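Local coordinates for haloacid dehalogenase domain protein hydrolase (Planctomyces limnophilus, PDB 4OVY) that probably acts as a metal-dependent hydrolase of the haloacid dehalogenase superfamily, possibly a phosphatase, and binds a calcium ion, at residues A[69-72]-A[73-76]; A[76-79]-A[80-83]; A[109-112]-A[113-116]. All coordinates share one frame; numbering follows the deposited sequence.

Contact 1 (A[69-72]-A[73-76]); sequences DKHP and EWRT. With EDO (1,2-ethanediol), chain E.
His71 and Trp74 both turn CG anti to their own carbonyl carbons (chi1 -70° and -74°), and these torsions lay the imidazole flat over the indole. Glu73, by contrast, has CG between its backbone N and carbonyl carbon and folds back at chi2, which returns its carboxylate to the edge of the same imidazole. The His71 and Trp74 rings form an offset stack, their planes 4° apart and the His71 ring centroid 3.8 Å from that of the Trp74 six-membered ring. His71 CB continues the overlap as a CH-pi contact, 3.5 Å from the centroid of the Trp74 five-membered ring. His71 ND1 donates to Glu73 OE2 at 2.7 Å; the bond is nearly straight, lies in the imidazole plane and meets the carboxylate on its syn side, somewhat above its plane. Stacking and this bond together fix the rotation of the imidazole, and the carboxylate would be expected to favour a protonated ring.

The backbone forms a tight turn here: Trp74 N donates to His71 O at 3.0 Å, and Arg75 N makes a weak bond to Pro72 O. The extended Arg75 chain carries NH2 to O1 of an ethanediol, probably from the crystallisation liquor, at 2.9 Å. Trp74 also packs on Val64 and Leu67 of helix 55-67. The whole is a short 3-10 turn in the surface loop between helices 55-67 and 80-84, carrying a His-carboxylate pair and an aromatic stack.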
ATOM      1  N   ASP A  69      24.896 -16.629  20.900  1.00 27.61           N
ATOM      2  CA  ASP A  69      26.167 -17.327  21.000  1.00 30.36           C
ATOM      3  C   ASP A  69      27.244 -16.707  20.105  1.00 26.54           C
ATOM      4  O   ASP A  69      28.419 -16.992  20.288  1.00 31.94           O
ATOM      5  CB  ASP A  69      26.015 -18.842  20.739  1.00 36.97           C
ATOM      6  CG  ASP A  69      25.623 -19.171  19.305  1.00 44.25           C
ATOM      7  OD1 ASP A  69      24.710 -18.525  18.751  1.00 49.99           O
ATOM      8  OD2 ASP A  69      26.224 -20.102  18.735  1.00 58.02           O
ATOM      9  N   LYS A  70      26.842 -15.843  19.170  1.00 26.17           N
ATOM     10  CA  LYS A  70      27.782 -15.125  18.303  1.00 27.44           C
ATOM     11  C   LYS A  70      27.999 -13.664  18.711  1.00 22.94           C
ATOM     12  O   LYS A  70      28.648 -12.921  17.983  1.00 24.62           O
ATOM     13  CB  LYS A  70      27.282 -15.172  16.853  1.00 33.29           C
ATOM     14  CG  LYS A  70      27.041 -16.581  16.313  1.00 44.23           C
ATOM     15  CD  LYS A  70      28.339 -17.380  16.210  1.00 53.04           C
ATOM     16  CE  LYS A  70      28.093 -18.841  15.847  1.00 61.15           C
ATOM     17  NZ  LYS A  70      27.328 -19.000  14.578  1.00 67.41           N
ATOM     18  N   HIS A  71      27.475 -13.251  19.866  1.00 23.15           N
ATOM     19  CA  HIS A  71      27.451 -11.833  20.225  1.00 22.09           C
ATOM     20  C   HIS A  71      27.861 -11.584  21.675  1.00 22.10           C
ATOM     21  O   HIS A  71      27.014 -11.300  22.524  1.00 19.39           O
ATOM     22  CB  HIS A  71      26.060 -11.241  19.970  1.00 22.47           C
ATOM     23  CG  HIS A  71      25.718 -11.109  18.521  1.00 23.97           C
ATOM     24  ND1 HIS A  71      26.121 -10.036  17.757  1.00 24.67           N
ATOM     25  CD2 HIS A  71      25.007 -11.913  17.695  1.00 25.80           C
ATOM     26  CE1 HIS A  71      25.681 -10.187  16.522  1.00 26.22           C
ATOM     27  NE2 HIS A  71      25.002 -11.318  16.457  1.00 25.46           N
ATOM     28  N   PRO A  72      29.171 -11.667  21.958  1.00 20.68           N
ATOM     29  CA  PRO A  72      29.630 -11.408  23.318  1.00 20.98           C
ATOM     30  C   PRO A  72      29.273  -9.983  23.781  1.00 20.88           C
ATOM     31  O   PRO A  72      29.053  -9.741  24.976  1.00 22.82           O
ATOM     32  CB  PRO A  72      31.154 -11.604  23.214  1.00 24.10           C
ATOM     33  CG  PRO A  72      31.475 -11.348  21.786  1.00 22.58           C
ATOM     34  CD  PRO A  72      30.294 -11.901  21.031  1.00 22.00           C
ATOM     35  N   GLU A  73      29.187  -9.059  22.830  1.00 20.21           N
ATOM     36  CA  GLU A  73      28.854  -7.664  23.128  1.00 21.59           C
ATOM     37  C   GLU A  73      27.422  -7.474  23.664  1.00 23.05           C
ATOM     38  O   GLU A  73      27.138  -6.486  24.353  1.00 22.54           O
ATOM     39  CB  GLU A  73      29.116  -6.775  21.901  1.00 22.81           C
ATOM     40  CG  GLU A  73      28.046  -6.766  20.813  1.00 24.93           C
ATOM     41  CD  GLU A  73      28.032  -7.988  19.905  1.00 23.67           C
ATOM     42  OE1 GLU A  73      28.729  -8.994  20.171  1.00 22.31           O
ATOM     43  OE2 GLU A  73      27.288  -7.932  18.896  1.00 26.37           O
ATOM     44  N   TRP A  74      26.537  -8.429  23.381  1.00 23.56           N
ATOM     45  CA  TRP A  74      25.148  -8.338  23.837  1.00 23.04           C
ATOM     46  C   TRP A  74      24.974  -8.499  25.352  1.00 24.13           C
ATOM     47  O   TRP A  74      23.911  -8.174  25.894  1.00 26.01           O
ATOM     48  CB  TRP A  74      24.264  -9.357  23.113  1.00 21.84           C
ATOM     49  CG  TRP A  74      23.958  -9.016  21.700  1.00 22.58           C
ATOM     50  CD1 TRP A  74      24.310  -7.881  21.021  1.00 24.50           C
ATOM     51  CD2 TRP A  74      23.188  -9.802  20.794  1.00 22.80           C
ATOM     52  NE1 TRP A  74      23.824  -7.924  19.741  1.00 23.26           N
ATOM     53  CE2 TRP A  74      23.124  -9.092  19.576  1.00 23.16           C
ATOM     54  CE3 TRP A  74      22.549 -11.045  20.892  1.00 23.43           C
ATOM     55  CZ2 TRP A  74      22.456  -9.588  18.456  1.00 22.73           C
ATOM     56  CZ3 TRP A  74      21.873 -11.534  19.777  1.00 22.75           C
ATOM     57  CH2 TRP A  74      21.832 -10.804  18.579  1.00 24.14           C
ATOM     58  N   ARG A  75      26.004  -8.992  26.038  1.00 23.08           N
ATOM     59  CA  ARG A  75      25.968  -9.033  27.495  1.00 23.99           C
ATOM     60  C   ARG A  75      25.917  -7.629  28.097  1.00 21.97           C
ATOM     61  O   ARG A  75      25.507  -7.477  29.236  1.00 26.25           O
ATOM     62  CB  ARG A  75      27.161  -9.807  28.064  1.00 23.69           C
ATOM     63  CG  ARG A  75      27.149 -11.284  27.723  1.00 25.17           C
ATOM     64  CD  ARG A  75      28.042 -12.082  28.658  1.00 25.19           C
ATOM     65  NE  ARG A  75      27.976 -13.518  28.379  1.00 25.98           N
ATOM     66  CZ  ARG A  75      28.705 -14.163  27.467  1.00 25.97           C
ATOM     67  NH1 ARG A  75      29.591 -13.516  26.714  1.00 26.97           N
ATOM     68  NH2 ARG A  75      28.545 -15.479  27.310  1.00 26.81           N
ATOM     69  N   THR A  76      26.336  -6.616  27.338  1.00 22.58           N
ATOM     70  CA  THR A  76      26.289  -5.231  27.809  1.00 25.34           C
ATOM     71  C   THR A  76      25.463  -4.283  26.925  1.00 29.08           C
ATOM     72  O   THR A  76      24.962  -3.278  27.413  1.00 39.04           O
ATOM     73  CB  THR A  76      27.714  -4.652  28.024  1.00 25.87           C
ATOM     74  OG1 THR A  76      28.535  -4.891  26.876  1.00 27.05           O
ATOM     75  CG2 THR A  76      28.365  -5.286  29.232  1.00 26.55           C
TER
HETATM   76  C1  EDO E 404      28.514 -16.535  23.753  1.00 33.85           C
HETATM   77  O1  EDO E 404      29.289 -16.898  24.902  1.00 33.43           O
HETATM   78  C2  EDO E 404      28.983 -15.189  23.217  1.00 35.48           C
HETATM   79  O2  EDO E 404      30.361 -15.272  22.838  1.00 33.47           O

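Contact 2 (A[76-79]-A[80-83]); sequences TEEP and FRAV
The backbone passes through a cis peptide bond between Glu78 and Pro79 and then winds into a helix with Pro79 at the N-cap, where Arg81 N bonds to Glu77 O at 2.9 Å and Val83 N to Pro79 O at 3.0 Å. Alongside this turn run the side chains of Glu78 and Arg81, pointing the same way. Glu78 bends at chi2 (-62°), bringing its carboxylate back over the first turn. Glu78 OE2 offers its syn lone pair to Arg81 NE at 2.7 Å, in the guanidinium plane, and takes a weak bond from Arg81 NH1; in this salt bridge the carboxylate and guanidinium planes lie 76° apart. Glu78 OE1 accepts weakly from Ala82 N at 3.3 Å. Farther along the guanidinium, Arg81 NH2 has salt bridges to Glu85 and Asp87, so three acidic side chains hold the arginine.

Phe80 presents its edge to Glu77, with CE2 3.7 Å from Glu77 OE2, while Pro79 CD lies 4.1 Å from Phe80 CD2. Phe80 also packs on Val64 of helix 55-67 and Leu102 of helix 95-106. The arrangement is a helix N-terminus begun by a cis-proline, with a glutamate side chain weakly bonded to an amide of the first turn and salt-bridged to an arginine three residues on.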
ATOM      1  N   THR A  76      26.336  -6.616  27.338  1.00 22.58           N
ATOM      2  CA  THR A  76      26.289  -5.231  27.809  1.00 25.34           C
ATOM      3  C   THR A  76      25.463  -4.283  26.925  1.00 29.08           C
ATOM      4  O   THR A  76      24.962  -3.278  27.413  1.00 39.04           O
ATOM      5  CB  THR A  76      27.714  -4.652  28.024  1.00 25.87           C
ATOM      6  OG1 THR A  76      28.535  -4.891  26.876  1.00 27.05           O
ATOM      7  CG2 THR A  76      28.365  -5.286  29.232  1.00 26.55           C
ATOM      8  N   GLU A  77      25.301  -4.597  25.646  1.00 26.75           N
ATOM      9  CA  GLU A  77      24.632  -3.691  24.714  1.00 28.24           C
ATOM     10  C   GLU A  77      23.115  -3.792  24.877  1.00 27.56           C
ATOM     11  O   GLU A  77      22.566  -4.892  24.867  1.00 24.65           O
ATOM     12  CB  GLU A  77      25.032  -4.030  23.272  1.00 29.33           C
ATOM     13  CG  GLU A  77      24.585  -3.011  22.230  1.00 29.09           C
ATOM     14  CD  GLU A  77      24.846  -3.459  20.802  1.00 32.87           C
ATOM     15  OE1 GLU A  77      25.659  -4.378  20.590  1.00 38.35           O
ATOM     16  OE2 GLU A  77      24.239  -2.887  19.877  1.00 37.60           O
ATOM     17  N   GLU A  78      22.448  -2.651  25.038  1.00 31.83           N
ATOM     18  CA  GLU A  78      20.975  -2.624  25.097  1.00 31.17           C
ATOM     19  C   GLU A  78      20.418  -2.525  23.681  1.00 29.01           C
ATOM     20  O   GLU A  78      21.066  -1.960  22.800  1.00 33.50           O
ATOM     21  CB  GLU A  78      20.472  -1.436  25.927  1.00 33.80           C
ATOM     22  CG  GLU A  78      20.892  -1.444  27.392  1.00 36.41           C
ATOM     23  CD  GLU A  78      20.361  -2.637  28.174  1.00 37.18           C
ATOM     24  OE1 GLU A  78      19.460  -3.351  27.679  1.00 39.10           O
ATOM     25  OE2 GLU A  78      20.856  -2.867  29.299  1.00 34.16           O
ATOM     26  N   PRO A  79      19.212  -3.064  23.450  1.00 28.21           N
ATOM     27  CA  PRO A  79      18.319  -3.757  24.383  1.00 28.77           C
ATOM     28  C   PRO A  79      18.611  -5.257  24.521  1.00 26.23           C
ATOM     29  O   PRO A  79      17.869  -5.964  25.192  1.00 29.12           O
ATOM     30  CB  PRO A  79      16.948  -3.562  23.735  1.00 30.31           C
ATOM     31  CG  PRO A  79      17.245  -3.570  22.279  1.00 30.81           C
ATOM     32  CD  PRO A  79      18.607  -2.952  22.108  1.00 30.09           C
ATOM     33  N   PHE A  80      19.688  -5.730  23.902  1.00 25.90           N
ATOM     34  CA  PHE A  80      20.005  -7.158  23.890  1.00 25.74           C
ATOM     35  C   PHE A  80      20.265  -7.690  25.292  1.00 25.99           C
ATOM     36  O   PHE A  80      19.844  -8.798  25.618  1.00 26.27           O
ATOM     37  CB  PHE A  80      21.201  -7.429  22.979  1.00 26.47           C
ATOM     38  CG  PHE A  80      21.017  -6.886  21.591  1.00 26.98           C
ATOM     39  CD1 PHE A  80      20.268  -7.582  20.656  1.00 26.42           C
ATOM     40  CD2 PHE A  80      21.553  -5.653  21.237  1.00 25.32           C
ATOM     41  CE1 PHE A  80      20.079  -7.073  19.383  1.00 27.15           C
ATOM     42  CE2 PHE A  80      21.366  -5.137  19.966  1.00 28.23           C
ATOM     43  CZ  PHE A  80      20.631  -5.851  19.034  1.00 27.48           C
ATOM     44  N   ARG A  81      20.939  -6.888  26.114  1.00 25.75           N
ATOM     45  CA  ARG A  81      21.177  -7.218  27.523  1.00 26.09           C
ATOM     46  C   ARG A  81      19.851  -7.513  28.229  1.00 27.91           C
ATOM     47  O   ARG A  81      19.695  -8.560  28.874  1.00 27.78           O
ATOM     48  CB  ARG A  81      21.915  -6.056  28.206  1.00 28.19           C
ATOM     49  CG  ARG A  81      22.455  -6.334  29.608  1.00 31.67           C
ATOM     50  CD  ARG A  81      21.388  -6.324  30.695  1.00 35.73           C
ATOM     51  NE  ARG A  81      20.486  -5.176  30.598  1.00 37.80           N
ATOM     52  CZ  ARG A  81      19.335  -5.050  31.262  1.00 36.21           C
ATOM     53  NH1 ARG A  81      18.598  -3.961  31.089  1.00 38.89           N
ATOM     54  NH2 ARG A  81      18.915  -5.992  32.102  1.00 36.90           N
ATOM     55  N   ALA A  82      18.893  -6.597  28.092  1.00 26.27           N
ATOM     56  CA  ALA A  82      17.561  -6.778  28.682  1.00 27.82           C
ATOM     57  C   ALA A  82      16.896  -8.061  28.187  1.00 31.87           C
ATOM     58  O   ALA A  82      16.268  -8.782  28.966  1.00 34.82           O
ATOM     59  CB  ALA A  82      16.674  -5.580  28.373  1.00 28.76           C
ATOM     60  N   VAL A  83      17.044  -8.347  26.896  1.00 35.46           N
ATOM     61  CA  VAL A  83      16.455  -9.556  26.308  1.00 36.45           C
ATOM     62  C   VAL A  83      17.075 -10.808  26.932  1.00 39.46           C
ATOM     63  O   VAL A  83      16.362 -11.717  27.367  1.00 47.47           O
ATOM     64  CB  VAL A  83      16.631  -9.597  24.775  1.00 38.93           C
ATOM     65  CG1 VAL A  83      16.100 -10.905  24.207  1.00 40.71           C
ATOM     66  CG2 VAL A  83      15.937  -8.414  24.113  1.00 40.05           C
TER

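Contact 3 (A[109-112]-A[113-116])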
ATOM      1  N   GLY A 109      20.284  -8.253   5.837  1.00 21.57           N
ATOM      2  CA  GLY A 109      21.106  -9.016   4.898  1.00 24.39           C
ATOM      3  C   GLY A 109      20.457 -10.269   4.332  1.00 23.79           C
ATOM      4  O   GLY A 109      20.992 -10.878   3.400  1.00 26.55           O
HETATM    5  N   MSE A 110      19.323 -10.670   4.894  1.00 22.51           N
HETATM    6  CA  MSE A 110      18.577 -11.821   4.379  1.00 22.46           C
HETATM    7  C   MSE A 110      17.467 -11.327   3.492  1.00 21.95           C
HETATM    8  O   MSE A 110      17.099 -10.148   3.535  1.00 21.18           O
HETATM    9  CB  MSE A 110      18.061 -12.693   5.529  1.00 22.77           C
HETATM   10  CG  MSE A 110      16.875 -12.109   6.282  1.00 23.27           C
HETATM   11 SE   MSE A 110      16.191 -13.390   7.621  1.00 26.56          SE
HETATM   12  CE  MSE A 110      17.852 -13.585   8.672  1.00 26.50           C
ATOM     13  N   THR A 111      16.924 -12.223   2.675  1.00 21.53           N
ATOM     14  CA  THR A 111      15.838 -11.856   1.778  1.00 20.70           C
ATOM     15  C   THR A 111      14.510 -11.806   2.510  1.00 21.27           C
ATOM     16  O   THR A 111      14.370 -12.343   3.614  1.00 19.79           O
ATOM     17  CB  THR A 111      15.693 -12.825   0.592  1.00 21.17           C
ATOM     18  OG1 THR A 111      15.275 -14.104   1.069  1.00 23.33           O
ATOM     19  CG2 THR A 111      17.012 -12.964  -0.170  1.00 24.05           C
ATOM     20  N   ASP A 112      13.535 -11.164   1.871  1.00 20.82           N
ATOM     21  CA  ASP A 112      12.150 -11.163   2.350  1.00 21.84           C
ATOM     22  C   ASP A 112      11.611 -12.584   2.555  1.00 21.63           C
ATOM     23  O   ASP A 112      10.995 -12.876   3.577  1.00 21.62           O
ATOM     24  CB  ASP A 112      11.235 -10.358   1.405  1.00 24.08           C
ATOM     25  CG  ASP A 112      11.261 -10.853  -0.053  1.00 23.13           C
ATOM     26  OD1 ASP A 112      12.230 -11.506  -0.497  1.00 22.86           O
ATOM     27  OD2 ASP A 112      10.288 -10.565  -0.773  1.00 27.48           O
ATOM     28  N   ASP A 113      11.874 -13.472   1.603  1.00 21.05           N
ATOM     29  CA  ASP A 113      11.417 -14.855   1.707  1.00 22.19           C
ATOM     30  C   ASP A 113      12.086 -15.608   2.859  1.00 20.94           C
ATOM     31  O   ASP A 113      11.448 -16.424   3.525  1.00 22.23           O
ATOM     32  CB  ASP A 113      11.646 -15.596   0.386  1.00 24.46           C
ATOM     33  CG  ASP A 113      10.672 -15.180  -0.706  1.00 25.79           C
ATOM     34  OD1 ASP A 113       9.690 -14.456  -0.435  1.00 27.53           O
ATOM     35  OD2 ASP A 113      10.889 -15.588  -1.858  1.00 30.00           O
ATOM     36  N   GLU A 114      13.367 -15.337   3.098  1.00 21.75           N
ATOM     37  CA  GLU A 114      14.075 -15.963   4.212  1.00 20.96           C
ATOM     38  C   GLU A 114      13.453 -15.533   5.544  1.00 22.33           C
ATOM     39  O   GLU A 114      13.205 -16.369   6.427  1.00 21.91           O
ATOM     40  CB  GLU A 114      15.579 -15.642   4.135  1.00 22.16           C
ATOM     41  CG  GLU A 114      16.263 -16.451   3.034  1.00 24.96           C
ATOM     42  CD  GLU A 114      17.653 -15.985   2.632  1.00 26.11           C
ATOM     43  OE1 GLU A 114      18.101 -14.874   2.992  1.00 25.88           O
ATOM     44  OE2 GLU A 114      18.308 -16.760   1.908  1.00 30.99           O
ATOM     45  N   PHE A 115      13.162 -14.240   5.669  1.00 19.76           N
ATOM     46  CA  PHE A 115      12.538 -13.720   6.878  1.00 20.17           C
ATOM     47  C   PHE A 115      11.138 -14.322   7.076  1.00 19.44           C
ATOM     48  O   PHE A 115      10.787 -14.714   8.183  1.00 21.17           O
ATOM     49  CB  PHE A 115      12.463 -12.195   6.842  1.00 18.97           C
ATOM     50  CG  PHE A 115      11.930 -11.597   8.106  1.00 20.16           C
ATOM     51  CD1 PHE A 115      12.709 -11.570   9.253  1.00 22.26           C
ATOM     52  CD2 PHE A 115      10.641 -11.086   8.161  1.00 20.47           C
ATOM     53  CE1 PHE A 115      12.217 -11.032  10.438  1.00 22.10           C
ATOM     54  CE2 PHE A 115      10.145 -10.547   9.333  1.00 21.85           C
ATOM     55  CZ  PHE A 115      10.934 -10.521  10.474  1.00 22.97           C
ATOM     56  N   GLU A 116      10.352 -14.385   6.001  1.00 21.00           N
ATOM     57  CA  GLU A 116       9.020 -14.998   6.050  1.00 21.47           C
ATOM     58  C   GLU A 116       9.083 -16.430   6.575  1.00 19.72           C
ATOM     59  O   GLU A 116       8.296 -16.805   7.443  1.00 20.78           O
ATOM     60  CB  GLU A 116       8.347 -14.966   4.668  1.00 24.15           C
ATOM     61  CG  GLU A 116       6.994 -15.676   4.636  1.00 28.15           C
ATOM     62  CD  GLU A 116       6.293 -15.620   3.295  1.00 32.33           C
ATOM     63  OE1 GLU A 116       5.249 -16.284   3.157  1.00 39.82           O
ATOM     64  OE2 GLU A 116       6.762 -14.923   2.382  1.00 34.66           O
TER
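Thr111 and Glu114 exchange two hydrogen bonds, each side chain serving the other's backbone amide. Thr111 N donates to Glu114 OE1 at 2.9 Å along an almost straight line (169°), approaching from above the carboxylate plane, and Glu114 N returns a bond to Thr111 OG1 at 3.0 Å. With Thr111 chi1 at 67°, OG1 sits between the backbone N and the carbonyl carbon, turned to the start of the helix, while the Glu114 chain, extended beyond CG, runs back past the hydroxyl to the threonine amide. The main-chain bonds of the helix follow: Phe115 N to Thr111 O at 3.0 Å and Glu116 N to Asp112 O at 2.9 Å.

Asp112 and Asp113 point the same way with their carboxylates stacked, the planes 8° apart and the two OD1 atoms 3.9 Å from each other. Such a pairing of like charges should be costly, but Asp112 OD2 forms a salt bridge with Arg221 of the second subunit, and Asp112 OD1 accepts a weak bond from Asp113 N. The positive N-terminal end of the helix may further ease the crowding of negative charge.

Met110, present as selenomethionine, packs against the first turn. Met110 SE lies 4.0 Å from Phe115 CB and near the edge of the phenyl ring, while Met110 CB abuts Glu114 OE1 at 3.3 Å. The Phe115 ring meets His107 edge to face and makes a cation-pi contact with Arg203. Backbone bonds from Gly109, Met110 and Asp112 to strand 198-204 secure the lead-in to the helix. Thr111 and Glu114 thus form a classic capping box, with Thr111 as N-cap of helix 112-125, set beside the strand and at the subunit interface.

From the N terminus, helix 55-67 ends and the chain enters contact 1, which rounds a short turn in the loop toward helix 80-84. Contact 2 begins on Thr76, where contact 1 finishes, and opens that helix; the two touch through Trp74 and Phe80, whose rings stack, and through Arg81 against the backbone of Arg75. Both lean on helix 55-67, and contact 2 also reaches helices 88-91 and 95-106. Contact 3 follows in series after helix 95-106, with its centre about 23 Å from that of contact 1, and joins the start of helix 112-125 to strands 183-195 and 198-204. None of the three local turns encloses another.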